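Local atomic coordinates of DMATS type aromatic prenyltransferase (Streptomyces coelicolor, PDB entry 6ZS0), a protein that probably catalyses transfer of a dimethylallyl group to C5 of the indole ring of tryptophan, as an ABBA-barrel aromatic prenyltransferase. Residues D121-P126 against L152-G157; Y188-L193 against K204-H209; V82-G87 against L132-A137. One frame throughout, in Å; residues are numbered along the deposited sequence.

Overall arrangement
The three contacts lie along one stretch of the closed antiparallel barrel of the ABBA fold, named for its alpha-beta-beta-alpha repeats. Interactions 1 and 2, with centres about 13 Å apart, meet where Leu-152 N lies 2.8 Å from Leu-191 O, a probable hydrogen bond between neighbouring strands. Interactions 1 and 3, about 14 Å apart between centres, share a weak bond from Asn-153 ND2 to Leu-132 O. Interactions 2 and 3, about 16 Å apart between centres, touch through aromatic rings, Phe-190 CE1 lying 3.5 Å from Trp-135 CZ3. As in related prenyltransferases, the barrel interior is probably the reaction chamber; Phe-190, Tyr-206 and Trp-135 lie on the sheet face away from the surrounding helices.

Interaction 1 (D121-P126 against L152-G157); sequences DLFLPP and LNPAVG
Phe-123, the last residue of helix 120-123, carries the aromatic part of this contact. Its CG lies anti to the carbonyl carbon (chi1 -71°), which sends the ring toward the end of strand 147-152. Leu-152 crosses it at about a right angle and lays CB over one face, 4.0 Å from the ring centroid and 28° off the normal, a CH-pi contact. The CD1 branch of Leu-152 continues along the ring to Phe-123 CD1 at 3.7 Å. The ring edge points into the peptide between Asn-153 and Pro-154, with CD2 3.4 Å from Asn-153 O. A flat ring suits both approaches, and an alanine here would probably lose the platform under Leu-152 and loosen the packing against Pro-154.

A second apolar meeting is tip to tip: Val-156 CG2 presses on Pro-125 CD at 3.5 Å, tighter than usual carbon contact. The other branch, CG1, sits in the crowded position between its own N and carbonyl carbon and lies 3.3 Å from Leu-122 O. Two compact, rigid side chains fit such a close approach.

The polar links are indirect or local. A water donates to Phe-123 O at 2.8 Å and accepts from Asn-153 N at 2.9 Å, so the end of the helix and the end of the strand share one solvent molecule. Asn-153 also shapes its own loop: OD1 accepts from Ala-155 N in an Asx turn, the donor standing 60° out of the carbonyl plane, within a type I turn closed by Val-156 N and Asn-153 O. Helix 162-175 packs on Phe-123 and Pro-154, through Thr-165 and Val-166.

The helix end is held to the strand-end loop chiefly by hydrophobic fit, with the water joining two backbone groups that do not bond directly.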
ATOM      1  N   ASP A 121     -11.941  12.557  14.748  1.00 23.38           N
ATOM      2  CA  ASP A 121     -11.798  12.481  16.222  1.00 24.32           C
ATOM      3  C   ASP A 121     -11.357  11.072  16.631  1.00 23.59           C
ATOM      4  O   ASP A 121     -10.619  10.958  17.639  1.00 24.92           O
ATOM      5  CB  ASP A 121     -13.065  12.864  16.965  1.00 25.45           C
ATOM      6  CG  ASP A 121     -14.233  12.009  16.570  1.00 26.78           C
ATOM      7  OD1 ASP A 121     -14.584  12.048  15.383  1.00 27.69           O
ATOM      8  OD2 ASP A 121     -14.746  11.291  17.433  1.00 28.28           O
ATOM      9  N   LEU A 122     -11.780  10.035  15.899  1.00 21.88           N
ATOM     10  CA  LEU A 122     -11.396   8.637  16.214  1.00 21.35           C
ATOM     11  C   LEU A 122      -9.912   8.444  15.910  1.00 20.17           C
ATOM     12  O   LEU A 122      -9.236   7.741  16.686  1.00 19.60           O
ATOM     13  CB  LEU A 122     -12.202   7.645  15.382  1.00 22.03           C
ATOM     14  CG  LEU A 122     -13.701   7.566  15.659  1.00 22.89           C
ATOM     15  CD1 LEU A 122     -14.372   6.744  14.589  1.00 23.29           C
ATOM     16  CD2 LEU A 122     -13.975   6.976  17.032  1.00 23.60           C
ATOM     17  N   PHE A 123      -9.421   9.008  14.795  1.00 18.39           N
ATOM     18  CA  PHE A 123      -8.125   8.600  14.201  1.00 18.04           C
ATOM     19  C   PHE A 123      -7.021   9.633  14.415  1.00 18.02           C
ATOM     20  O   PHE A 123      -5.848   9.245  14.261  1.00 17.72           O
ATOM     21  CB  PHE A 123      -8.327   8.217  12.738  1.00 17.61           C
ATOM     22  CG  PHE A 123      -9.072   6.926  12.546  1.00 17.64           C
ATOM     23  CD1 PHE A 123     -10.394   6.916  12.107  1.00 17.90           C
ATOM     24  CD2 PHE A 123      -8.460   5.710  12.819  1.00 17.31           C
ATOM     25  CE1 PHE A 123     -11.084   5.721  11.942  1.00 17.89           C
ATOM     26  CE2 PHE A 123      -9.143   4.528  12.617  1.00 17.71           C
ATOM     27  CZ  PHE A 123     -10.457   4.535  12.198  1.00 18.07           C
ATOM     28  N   LEU A 124      -7.351  10.877  14.788  1.00 18.79           N
ATOM     29  CA  LEU A 124      -6.348  11.945  15.064  1.00 20.19           C
ATOM     30  C   LEU A 124      -6.588  12.546  16.448  1.00 21.29           C
ATOM     31  O   LEU A 124      -6.898  13.734  16.585  1.00 22.25           O
ATOM     32  CB  LEU A 124      -6.442  13.004  13.961  1.00 20.80           C
ATOM     33  CG  LEU A 124      -6.052  12.526  12.553  1.00 21.11           C
ATOM     34  CD1 LEU A 124      -6.150  13.674  11.565  1.00 21.58           C
ATOM     35  CD2 LEU A 124      -4.659  11.915  12.500  1.00 21.48           C
ATOM     36  N   PRO A 125      -6.489  11.736  17.516  1.00 21.66           N
ATOM     37  CA  PRO A 125      -6.576  12.259  18.876  1.00 22.83           C
ATOM     38  C   PRO A 125      -5.249  12.865  19.324  1.00 24.78           C
ATOM     39  O   PRO A 125      -4.236  12.739  18.641  1.00 24.25           O
ATOM     40  CB  PRO A 125      -6.876  10.999  19.689  1.00 22.90           C
ATOM     41  CG  PRO A 125      -6.081   9.910  18.949  1.00 22.19           C
ATOM     42  CD  PRO A 125      -6.293  10.272  17.488  1.00 21.59           C
ATOM     43  N   PRO A 126      -5.195  13.534  20.493  1.00 26.50           N
ATOM     44  CA  PRO A 126      -3.911  13.903  21.091  1.00 27.80           C
ATOM     45  C   PRO A 126      -3.192  12.655  21.640  1.00 27.83           C
ATOM     46  O   PRO A 126      -3.816  11.651  21.848  1.00 30.37           O
ATOM     47  CB  PRO A 126      -4.300  14.911  22.192  1.00 28.26           C
ATOM     48  CG  PRO A 126      -5.747  14.571  22.538  1.00 28.42           C
ATOM     49  CD  PRO A 126      -6.353  13.994  21.277  1.00 27.71           C
ATOM     50  N   LEU A 152      -5.638   5.304   7.834  1.00 13.13           N
ATOM     51  CA  LEU A 152      -5.669   5.728   9.246  1.00 13.21           C
ATOM     52  C   LEU A 152      -5.399   4.524  10.143  1.00 13.21           C
ATOM     53  O   LEU A 152      -5.436   3.374   9.639  1.00 13.07           O
ATOM     54  CB  LEU A 152      -7.028   6.353   9.529  1.00 13.59           C
ATOM     55  CG  LEU A 152      -7.443   7.495   8.613  1.00 13.79           C
ATOM     56  CD1 LEU A 152      -8.899   7.817   8.804  1.00 14.24           C
ATOM     57  CD2 LEU A 152      -6.581   8.712   8.897  1.00 13.87           C
ATOM     58  N   ASN A 153      -5.111   4.783  11.411  1.00 13.33           N
ATOM     59  CA  ASN A 153      -4.569   3.792  12.391  1.00 13.83           C
ATOM     60  C   ASN A 153      -5.609   3.422  13.442  1.00 14.55           C
ATOM     61  O   ASN A 153      -5.825   4.189  14.379  1.00 14.74           O
ATOM     62  CB  ASN A 153      -3.353   4.386  13.090  1.00 13.94           C
ATOM     63  CG  ASN A 153      -2.738   3.452  14.105  1.00 14.28           C
ATOM     64  OD1 ASN A 153      -3.084   2.276  14.174  1.00 14.94           O
ATOM     65  ND2 ASN A 153      -1.829   3.983  14.899  1.00 14.99           N
ATOM     66  N   PRO A 154      -6.294   2.264  13.326  1.00 15.13           N
ATOM     67  CA  PRO A 154      -7.253   1.845  14.347  1.00 16.12           C
ATOM     68  C   PRO A 154      -6.641   1.700  15.754  1.00 16.67           C
ATOM     69  O   PRO A 154      -7.428   1.722  16.730  1.00 17.89           O
ATOM     70  CB  PRO A 154      -7.740   0.499  13.801  1.00 16.16           C
ATOM     71  CG  PRO A 154      -7.588   0.640  12.320  1.00 15.92           C
ATOM     72  CD  PRO A 154      -6.265   1.342  12.179  1.00 15.50           C
ATOM     73  N   ALA A 155      -5.320   1.502  15.869  1.00 16.58           N
ATOM     74  CA  ALA A 155      -4.593   1.307  17.147  1.00 17.70           C
ATOM     75  C   ALA A 155      -4.078   2.636  17.698  1.00 18.28           C
ATOM     76  O   ALA A 155      -3.233   2.594  18.626  1.00 18.53           O
ATOM     77  CB  ALA A 155      -3.462   0.331  16.980  1.00 17.94           C
ATOM     78  N   VAL A 156      -4.572   3.778  17.205  1.00 18.67           N
ATOM     79  CA  VAL A 156      -4.074   5.126  17.616  1.00 19.89           C
ATOM     80  C   VAL A 156      -4.252   5.328  19.131  1.00 20.88           C
ATOM     81  O   VAL A 156      -3.455   6.081  19.712  1.00 20.62           O
ATOM     82  CB  VAL A 156      -4.752   6.263  16.820  1.00 20.28           C
ATOM     83  CG1 VAL A 156      -6.248   6.318  17.025  1.00 21.20           C
ATOM     84  CG2 VAL A 156      -4.122   7.595  17.147  1.00 20.52           C
ATOM     85  N   GLY A 157      -5.287   4.729  19.724  1.00 22.44           N
ATOM     86  CA  GLY A 157      -5.542   4.772  21.184  1.00 24.39           C
ATOM     87  C   GLY A 157      -5.130   3.500  21.908  1.00 25.71           C
ATOM     88  O   GLY A 157      -5.578   3.303  23.058  1.00 28.64           O
TER
HETATM   89  O   HOH W   1      -4.797   7.495  12.383  1.00 14.33           O

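Interaction 2 (Y188-L193 against K204-H209)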
ATOM      1  N   TYR A 188      -5.968  -4.953  13.594  1.00 17.70           N
ATOM      2  CA  TYR A 188      -6.623  -4.078  12.597  1.00 17.77           C
ATOM      3  C   TYR A 188      -5.618  -3.006  12.227  1.00 16.52           C
ATOM      4  O   TYR A 188      -5.650  -1.903  12.788  1.00 16.55           O
ATOM      5  CB  TYR A 188      -7.914  -3.484  13.182  1.00 19.25           C
ATOM      6  CG  TYR A 188      -8.883  -4.524  13.641  1.00 21.22           C
ATOM      7  CD1 TYR A 188      -9.751  -5.131  12.748  1.00 22.37           C
ATOM      8  CD2 TYR A 188      -8.875  -4.958  14.947  1.00 22.46           C
ATOM      9  CE1 TYR A 188     -10.608  -6.141  13.151  1.00 23.64           C
ATOM     10  CE2 TYR A 188      -9.729  -5.956  15.376  1.00 23.48           C
ATOM     11  CZ  TYR A 188     -10.591  -6.554  14.476  1.00 24.30           C
ATOM     12  OH  TYR A 188     -11.438  -7.550  14.888  1.00 26.36           O
ATOM     13  N   PRO A 189      -4.659  -3.296  11.331  1.00 15.79           N
ATOM     14  CA  PRO A 189      -3.549  -2.358  11.106  1.00 15.54           C
ATOM     15  C   PRO A 189      -3.963  -1.055  10.411  1.00 14.84           C
ATOM     16  O   PRO A 189      -3.302  -0.067  10.642  1.00 15.12           O
ATOM     17  CB  PRO A 189      -2.517  -3.128  10.289  1.00 15.84           C
ATOM     18  CG  PRO A 189      -3.280  -4.287   9.684  1.00 15.89           C
ATOM     19  CD  PRO A 189      -4.473  -4.568  10.595  1.00 15.59           C
ATOM     20  N   PHE A 190      -5.019  -1.052   9.610  1.00 14.35           N
ATOM     21  CA  PHE A 190      -5.438   0.150   8.854  1.00 14.38           C
ATOM     22  C   PHE A 190      -6.935   0.169   8.688  1.00 14.88           C
ATOM     23  O   PHE A 190      -7.547  -0.916   8.529  1.00 15.26           O
ATOM     24  CB  PHE A 190      -4.857   0.171   7.438  1.00 14.15           C
ATOM     25  CG  PHE A 190      -3.366  -0.001   7.376  1.00 14.20           C
ATOM     26  CD1 PHE A 190      -2.524   1.054   7.650  1.00 14.41           C
ATOM     27  CD2 PHE A 190      -2.797  -1.203   6.982  1.00 14.80           C
ATOM     28  CE1 PHE A 190      -1.152   0.900   7.597  1.00 14.66           C
ATOM     29  CE2 PHE A 190      -1.420  -1.363   6.937  1.00 15.05           C
ATOM     30  CZ  PHE A 190      -0.596  -0.308   7.253  1.00 15.04           C
ATOM     31  N   LEU A 191      -7.512   1.369   8.706  1.00 15.55           N
ATOM     32  CA  LEU A 191      -8.781   1.627   8.029  1.00 16.12           C
ATOM     33  C   LEU A 191      -8.525   2.668   6.951  1.00 16.19           C
ATOM     34  O   LEU A 191      -7.833   3.690   7.241  1.00 15.87           O
ATOM     35  CB  LEU A 191      -9.811   2.112   9.036  1.00 17.18           C
ATOM     36  CG  LEU A 191     -11.218   2.284   8.481  1.00 18.57           C
ATOM     37  CD1 LEU A 191     -12.227   1.842   9.527  1.00 19.85           C
ATOM     38  CD2 LEU A 191     -11.466   3.714   8.057  1.00 18.77           C
ATOM     39  N   ALA A 192      -9.021   2.422   5.754  1.00 16.61           N
ATOM     40  CA  ALA A 192      -8.768   3.317   4.618  1.00 16.56           C
ATOM     41  C   ALA A 192     -10.090   3.785   3.985  1.00 17.78           C
ATOM     42  O   ALA A 192     -11.096   3.071   4.044  1.00 18.07           O
ATOM     43  CB  ALA A 192      -7.885   2.655   3.623  1.00 16.17           C
ATOM     44  N   LEU A 193     -10.058   4.982   3.448  1.00 18.64           N
ATOM     45  CA  LEU A 193     -11.190   5.576   2.686  1.00 20.64           C
ATOM     46  C   LEU A 193     -10.711   5.915   1.288  1.00 21.24           C
ATOM     47  O   LEU A 193      -9.737   6.604   1.168  1.00 19.70           O
ATOM     48  CB  LEU A 193     -11.681   6.849   3.384  1.00 22.41           C
ATOM     49  CG  LEU A 193     -12.441   6.655   4.680  1.00 24.79           C
ATOM     50  CD1 LEU A 193     -12.865   8.017   5.243  1.00 25.92           C
ATOM     51  CD2 LEU A 193     -13.665   5.773   4.447  1.00 25.81           C
ATOM     52  N   LYS A 204     -12.469   0.639   3.667  0.61 22.06           N
ATOM     53  CA  LYS A 204     -11.610  -0.558   3.576  0.61 21.73           C
ATOM     54  C   LYS A 204     -11.087  -0.869   4.975  0.61 20.74           C
ATOM     55  O   LYS A 204     -10.516   0.040   5.602  0.61 20.48           O
ATOM     56  CB  LYS A 204     -10.473  -0.299   2.586  0.61 22.43           C
ATOM     57  CG  LYS A 204     -10.923  -0.012   1.158  0.61 23.82           C
ATOM     58  CD  LYS A 204      -9.788   0.444   0.244  0.61 24.07           C
ATOM     59  CE  LYS A 204      -9.953  -0.054  -1.182  0.61 25.31           C
ATOM     60  NZ  LYS A 204      -9.582  -1.483  -1.316  0.61 25.78           N
ATOM     61  N   VAL A 205     -11.321  -2.086   5.463  1.00 19.74           N
ATOM     62  CA  VAL A 205     -10.813  -2.531   6.782  1.00 19.13           C
ATOM     63  C   VAL A 205      -9.721  -3.557   6.529  1.00 17.53           C
ATOM     64  O   VAL A 205      -9.956  -4.504   5.787  1.00 16.90           O
ATOM     65  CB  VAL A 205     -11.909  -3.116   7.691  1.00 20.04           C
ATOM     66  CG1 VAL A 205     -11.369  -3.444   9.076  1.00 20.70           C
ATOM     67  CG2 VAL A 205     -13.100  -2.172   7.810  1.00 20.96           C
ATOM     68  N   TYR A 206      -8.554  -3.341   7.108  1.00 16.67           N
ATOM     69  CA  TYR A 206      -7.413  -4.271   7.005  1.00 16.59           C
ATOM     70  C   TYR A 206      -7.322  -5.094   8.281  1.00 17.03           C
ATOM     71  O   TYR A 206      -7.481  -4.533   9.389  1.00 17.53           O
ATOM     72  CB  TYR A 206      -6.110  -3.524   6.748  1.00 16.34           C
ATOM     73  CG  TYR A 206      -5.988  -2.941   5.379  1.00 16.30           C
ATOM     74  CD1 TYR A 206      -6.740  -1.852   4.999  1.00 17.02           C
ATOM     75  CD2 TYR A 206      -5.109  -3.491   4.456  1.00 16.57           C
ATOM     76  CE1 TYR A 206      -6.628  -1.317   3.727  1.00 17.78           C
ATOM     77  CE2 TYR A 206      -4.951  -2.934   3.200  1.00 17.18           C
ATOM     78  CZ  TYR A 206      -5.721  -1.850   2.835  1.00 17.94           C
ATOM     79  OH  TYR A 206      -5.632  -1.301   1.582  1.00 21.44           O
ATOM     80  N   LEU A 207      -7.067  -6.393   8.127  1.00 16.82           N
ATOM     81  CA  LEU A 207      -6.827  -7.325   9.237  1.00 17.96           C
ATOM     82  C   LEU A 207      -5.412  -7.862   9.121  1.00 17.36           C
ATOM     83  O   LEU A 207      -4.991  -8.163   7.994  1.00 16.45           O
ATOM     84  CB  LEU A 207      -7.823  -8.491   9.169  1.00 19.09           C
ATOM     85  CG  LEU A 207      -9.202  -8.261   9.792  1.00 21.39           C
ATOM     86  CD1 LEU A 207      -9.884  -7.062   9.232  1.00 22.02           C
ATOM     87  CD2 LEU A 207     -10.081  -9.487   9.576  1.00 22.47           C
ATOM     88  N   ARG A 208      -4.757  -8.034  10.255  1.00 17.70           N
ATOM     89  CA  ARG A 208      -3.466  -8.753  10.377  0.55 17.80           C
ATOM     90  C   ARG A 208      -3.765 -10.243  10.579  1.00 17.53           C
ATOM     91  O   ARG A 208      -4.710 -10.550  11.342  1.00 18.20           O
ATOM     92  CB  ARG A 208      -2.699  -8.195  11.575  0.55 19.39           C
ATOM     93  CG  ARG A 208      -1.203  -8.480  11.566  0.55 20.48           C
ATOM     94  CD  ARG A 208      -0.493  -7.817  12.748  0.55 22.26           C
ATOM     95  NE  ARG A 208      -1.301  -6.768  13.367  0.55 23.99           N
ATOM     96  CZ  ARG A 208      -1.137  -5.445  13.228  0.55 24.88           C
ATOM     97  NH1 ARG A 208      -1.990  -4.633  13.821  0.55 25.25           N
ATOM     98  NH2 ARG A 208      -0.141  -4.935  12.509  0.55 25.44           N
ATOM     99  N   HIS A 209      -2.992 -11.120   9.957  1.00 16.52           N
ATOM    100  CA  HIS A 209      -3.178 -12.590  10.116  1.00 16.95           C
ATOM    101  C   HIS A 209      -1.831 -13.203  10.443  1.00 17.21           C
ATOM    102  O   HIS A 209      -0.996 -13.314   9.567  1.00 17.31           O
ATOM    103  CB  HIS A 209      -3.805 -13.207   8.867  1.00 16.23           C
ATOM    104  CG  HIS A 209      -5.138 -12.643   8.526  1.00 16.41           C
ATOM    105  ND1 HIS A 209      -6.278 -12.918   9.268  1.00 16.62           N
ATOM    106  CD2 HIS A 209      -5.513 -11.784   7.545  1.00 15.99           C
ATOM    107  CE1 HIS A 209      -7.285 -12.250   8.755  1.00 17.05           C
ATOM    108  NE2 HIS A 209      -6.839 -11.545   7.709  1.00 16.37           N
TER
HETATM  109  O   HOH W   2      -2.915  -2.556  14.788  1.00 36.11           O
HETATM  110  O   HOH W   3      -8.801  -2.473  10.329  1.00 39.18           O
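The apolar centre is a T-shaped pair: the edge of Phe-190, led by CD2, points at a face of Tyr-206, with centroids 5.5 Å apart and planes at 81°. Both side chains have CG anti to the carbonyl carbon and cross obliquely, so that Phe-190 CB also rests on Tyr-206 CD1 at 3.7 Å. Ala-192, small enough to sit beside the phenol, brings CB toward Tyr-206 CE1. On the opposite sheet face Leu-191 and Val-205 meet loosely, and helix 162-175 packs over them. Tyr-188 lies alongside Leu-207, CD1 to CD1 at 4.0 Å, the two pointing the same way.

These segments belong to the beta hairpin of strands 191-195 and 202-209 in the ABBA barrel. In its hydrogen-bonded pair Ala-192 N donates to Lys-204 O at 2.8 Å and Lys-204 N to Ala-192 O, each in the carbonyl plane. Leu-191 and Val-205 are the non-hydrogen-bonded pair. Tyr-206 N donates to Phe-190 O at 3.0 Å; beyond this, ladder pairing gives way to a water that donates to both Phe-190 O and Tyr-206 O. Pro-189, which has no N-H to offer a strand, instead puts CD 3.2 Å from Tyr-206 O.

At the polar edge Arg-208, bent at chi3, turns one guanidinium face to Pro-189, whose CG stands 4.1 Å above the plane, offset toward its rim. Arg-208 NH1 and Tyr-188 O share a water through weak bonds.

Interaction 3 (V82-G87 against L132-A137); sequences VEPGCG and LALWCA
Two kinds of hydrogen bond join the end of strand 77-82 to strand 135-139. The first is backbone pairing: Val-82 and Cys-136 are an antiparallel hydrogen-bonded pair, with Val-82 N to Cys-136 O at 2.8 Å and Cys-136 N to Val-82 O at 2.9 Å. The latter is almost straight, 175° at the hydrogen, and both donors approach nearly along the C=O axis.

The second kind runs between side chains. Glu-83, with CG anti to its N and the chain extended beyond, sends OE1 to Trp-135 NE1 at 3.0 Å. The oxygen lies in the indole plane at the ring edge, the bond bent somewhat, whereas the indole N-H meets the carboxylate from above, 43° out of its plane; the two planes are turned 56° apart. On the way, Glu-83 CB passes Trp-135 CD1 at 3.6 Å, so the aliphatic stem packs where the head group bonds. A long acidic residue suits both demands.

Waters extend the network. One lies 2.8 Å from Glu-83 OE1 and accepts from Ala-133 N; another accepts from Gly-85 N and lies 2.7 Å from Leu-134 O. Gly-85 lies inside the type I turn from Glu-83 to Cys-86, where the chain leaves the strand for helix 91-109.

Apolar contacts are lighter. Val-82 CG1 comes 4.3 Å from Cys-136 CB on the face packed by helices 25-39 and 91-109. Within 132-137, Leu-132 CD1 stands 3.6 Å above the centre of the Trp-135 ring, and outside the segments Phe-190 meets the same indole.

A buried carboxylate oxygen thus receives the indole N-H and has a water beside it, an environment that would favour its charged form and, with Leu-132 over one face, would tend to hold the indole in its orientation.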
ATOM      1  N   VAL A  82       2.404   7.577   0.256  0.70 12.37           N
ATOM      2  CA  VAL A  82       3.304   8.570   0.892  0.70 12.24           C
ATOM      3  C   VAL A  82       2.813   8.875   2.300  0.70 12.28           C
ATOM      4  O   VAL A  82       1.591   8.834   2.559  0.70 12.18           O
ATOM      5  CB  VAL A  82       3.406   9.868   0.065  0.70 12.25           C
ATOM      6  CG1 VAL A  82       2.044  10.486  -0.178  0.70 12.07           C
ATOM      7  CG2 VAL A  82       4.305  10.885   0.728  0.70 12.30           C
ATOM      8  N   GLU A  83       3.740   9.235   3.176  1.00 12.68           N
ATOM      9  CA  GLU A  83       3.416   9.752   4.519  1.00 13.36           C
ATOM     10  C   GLU A  83       3.679  11.253   4.508  1.00 13.80           C
ATOM     11  O   GLU A  83       4.818  11.676   4.654  1.00 14.21           O
ATOM     12  CB  GLU A  83       4.256   9.025   5.561  1.00 14.27           C
ATOM     13  CG  GLU A  83       4.029   9.585   6.949  1.00 15.26           C
ATOM     14  CD  GLU A  83       4.729   8.805   8.044  1.00 16.99           C
ATOM     15  OE1 GLU A  83       4.074   8.002   8.735  1.00 18.28           O
ATOM     16  OE2 GLU A  83       5.886   9.026   8.202  1.00 19.89           O
ATOM     17  N   PRO A  84       2.677  12.122   4.273  1.00 14.15           N
ATOM     18  CA  PRO A  84       2.963  13.547   4.107  1.00 15.27           C
ATOM     19  C   PRO A  84       3.524  14.211   5.363  1.00 16.54           C
ATOM     20  O   PRO A  84       4.305  15.171   5.268  1.00 18.80           O
ATOM     21  CB  PRO A  84       1.626  14.154   3.715  1.00 15.08           C
ATOM     22  CG  PRO A  84       0.787  13.034   3.287  1.00 14.90           C
ATOM     23  CD  PRO A  84       1.265  11.810   4.046  1.00 14.32           C
ATOM     24  N   GLY A  85       3.247  13.653   6.523  1.00 16.58           N
ATOM     25  CA  GLY A  85       3.691  14.245   7.800  1.00 17.41           C
ATOM     26  C   GLY A  85       5.025  13.707   8.259  1.00 18.43           C
ATOM     27  O   GLY A  85       5.393  13.912   9.404  1.00 19.86           O
ATOM     28  N   CYS A  86       5.723  13.012   7.371  0.54 18.71           N
ATOM     29  CA  CYS A  86       7.074  12.494   7.591  0.54 19.48           C
ATOM     30  C   CYS A  86       7.992  13.651   8.020  0.54 20.80           C
ATOM     31  O   CYS A  86       7.929  14.712   7.374  0.54 22.31           O
ATOM     32  CB  CYS A  86       7.596  11.885   6.302  0.54 19.03           C
ATOM     33  SG  CYS A  86       9.207  11.150   6.548  0.54 18.73           S
ATOM     34  N   GLY A  87       8.805  13.477   9.052  1.00 22.07           N
ATOM     35  CA  GLY A  87       9.691  14.581   9.491  1.00 22.25           C
ATOM     36  C   GLY A  87       9.015  15.584  10.421  1.00 22.17           C
ATOM     37  O   GLY A  87       9.693  16.550  10.811  1.00 22.13           O
ATOM     38  N   LEU A 132       1.508   4.717  12.654  1.00 14.81           N
ATOM     39  CA  LEU A 132       1.219   5.780  11.673  1.00 13.77           C
ATOM     40  C   LEU A 132       0.097   6.647  12.215  1.00 13.04           C
ATOM     41  O   LEU A 132      -0.640   6.197  13.135  1.00 12.76           O
ATOM     42  CB  LEU A 132       0.860   5.169  10.302  1.00 13.39           C
ATOM     43  CG  LEU A 132      -0.570   4.640  10.128  1.00 13.49           C
ATOM     44  CD1 LEU A 132      -1.014   4.627   8.647  1.00 13.44           C
ATOM     45  CD2 LEU A 132      -0.696   3.265  10.723  1.00 13.79           C
ATOM     46  N   ALA A 133      -0.037   7.852  11.661  1.00 12.63           N
ATOM     47  CA  ALA A 133      -1.199   8.742  11.830  1.00 12.39           C
ATOM     48  C   ALA A 133      -2.005   8.823  10.532  1.00 12.18           C
ATOM     49  O   ALA A 133      -3.222   8.728  10.595  1.00 12.72           O
ATOM     50  CB  ALA A 133      -0.745  10.109  12.286  1.00 12.63           C
ATOM     51  N   LEU A 134      -1.350   9.015   9.394  1.00 11.85           N
ATOM     52  CA  LEU A 134      -2.080   9.211   8.114  1.00 11.95           C
ATOM     53  C   LEU A 134      -1.132   8.980   6.965  1.00 11.91           C
ATOM     54  O   LEU A 134      -0.085   9.654   6.881  1.00 12.15           O
ATOM     55  CB  LEU A 134      -2.674  10.621   8.052  1.00 12.21           C
ATOM     56  CG  LEU A 134      -3.639  10.873   6.887  1.00 12.40           C
ATOM     57  CD1 LEU A 134      -4.665  11.916   7.297  1.00 12.87           C
ATOM     58  CD2 LEU A 134      -2.888  11.276   5.606  1.00 12.45           C
ATOM     59  N   TRP A 135      -1.475   8.051   6.098  1.00 11.89           N
ATOM     60  CA  TRP A 135      -0.802   7.868   4.807  1.00 12.34           C
ATOM     61  C   TRP A 135      -1.830   8.156   3.724  1.00 13.03           C
ATOM     62  O   TRP A 135      -3.025   8.022   3.967  1.00 12.97           O
ATOM     63  CB  TRP A 135      -0.241   6.458   4.625  1.00 12.10           C
ATOM     64  CG  TRP A 135       0.800   6.049   5.618  1.00 12.10           C
ATOM     65  CD1 TRP A 135       1.547   6.847   6.445  1.00 12.28           C
ATOM     66  CD2 TRP A 135       1.239   4.703   5.859  1.00 12.27           C
ATOM     67  NE1 TRP A 135       2.419   6.083   7.166  1.00 12.38           N
ATOM     68  CE2 TRP A 135       2.240   4.767   6.833  1.00 12.19           C
ATOM     69  CE3 TRP A 135       0.854   3.464   5.355  1.00 12.19           C
ATOM     70  CZ2 TRP A 135       2.861   3.621   7.318  1.00 12.27           C
ATOM     71  CZ3 TRP A 135       1.475   2.336   5.832  1.00 12.18           C
ATOM     72  CH2 TRP A 135       2.476   2.421   6.768  1.00 12.17           C
ATOM     73  N   CYS A 136      -1.323   8.537   2.583  0.69 13.71           N
ATOM     74  CA  CYS A 136      -2.113   8.828   1.383  0.69 14.69           C
ATOM     75  C   CYS A 136      -1.592   7.968   0.236  0.69 14.54           C
ATOM     76  O   CYS A 136      -0.377   7.934   0.025  0.69 14.26           O
ATOM     77  CB  CYS A 136      -2.036  10.310   1.079  0.69 15.30           C
ATOM     78  SG  CYS A 136      -3.104  10.775  -0.296  0.69 17.44           S
ATOM     79  N   ALA A 137      -2.495   7.280  -0.477  1.00 14.95           N
ATOM     80  CA  ALA A 137      -2.136   6.608  -1.740  1.00 15.38           C
ATOM     81  C   ALA A 137      -2.813   7.356  -2.885  1.00 16.14           C
ATOM     82  O   ALA A 137      -4.009   7.655  -2.798  1.00 16.40           O
ATOM     83  CB  ALA A 137      -2.557   5.180  -1.728  1.00 15.69           C
TER
HETATM   84  O   HOH W   4       1.666   8.949   9.740  1.00 13.33           O
HETATM   85  O   HOH W   5       1.150  12.006   7.540  1.00 11.96           O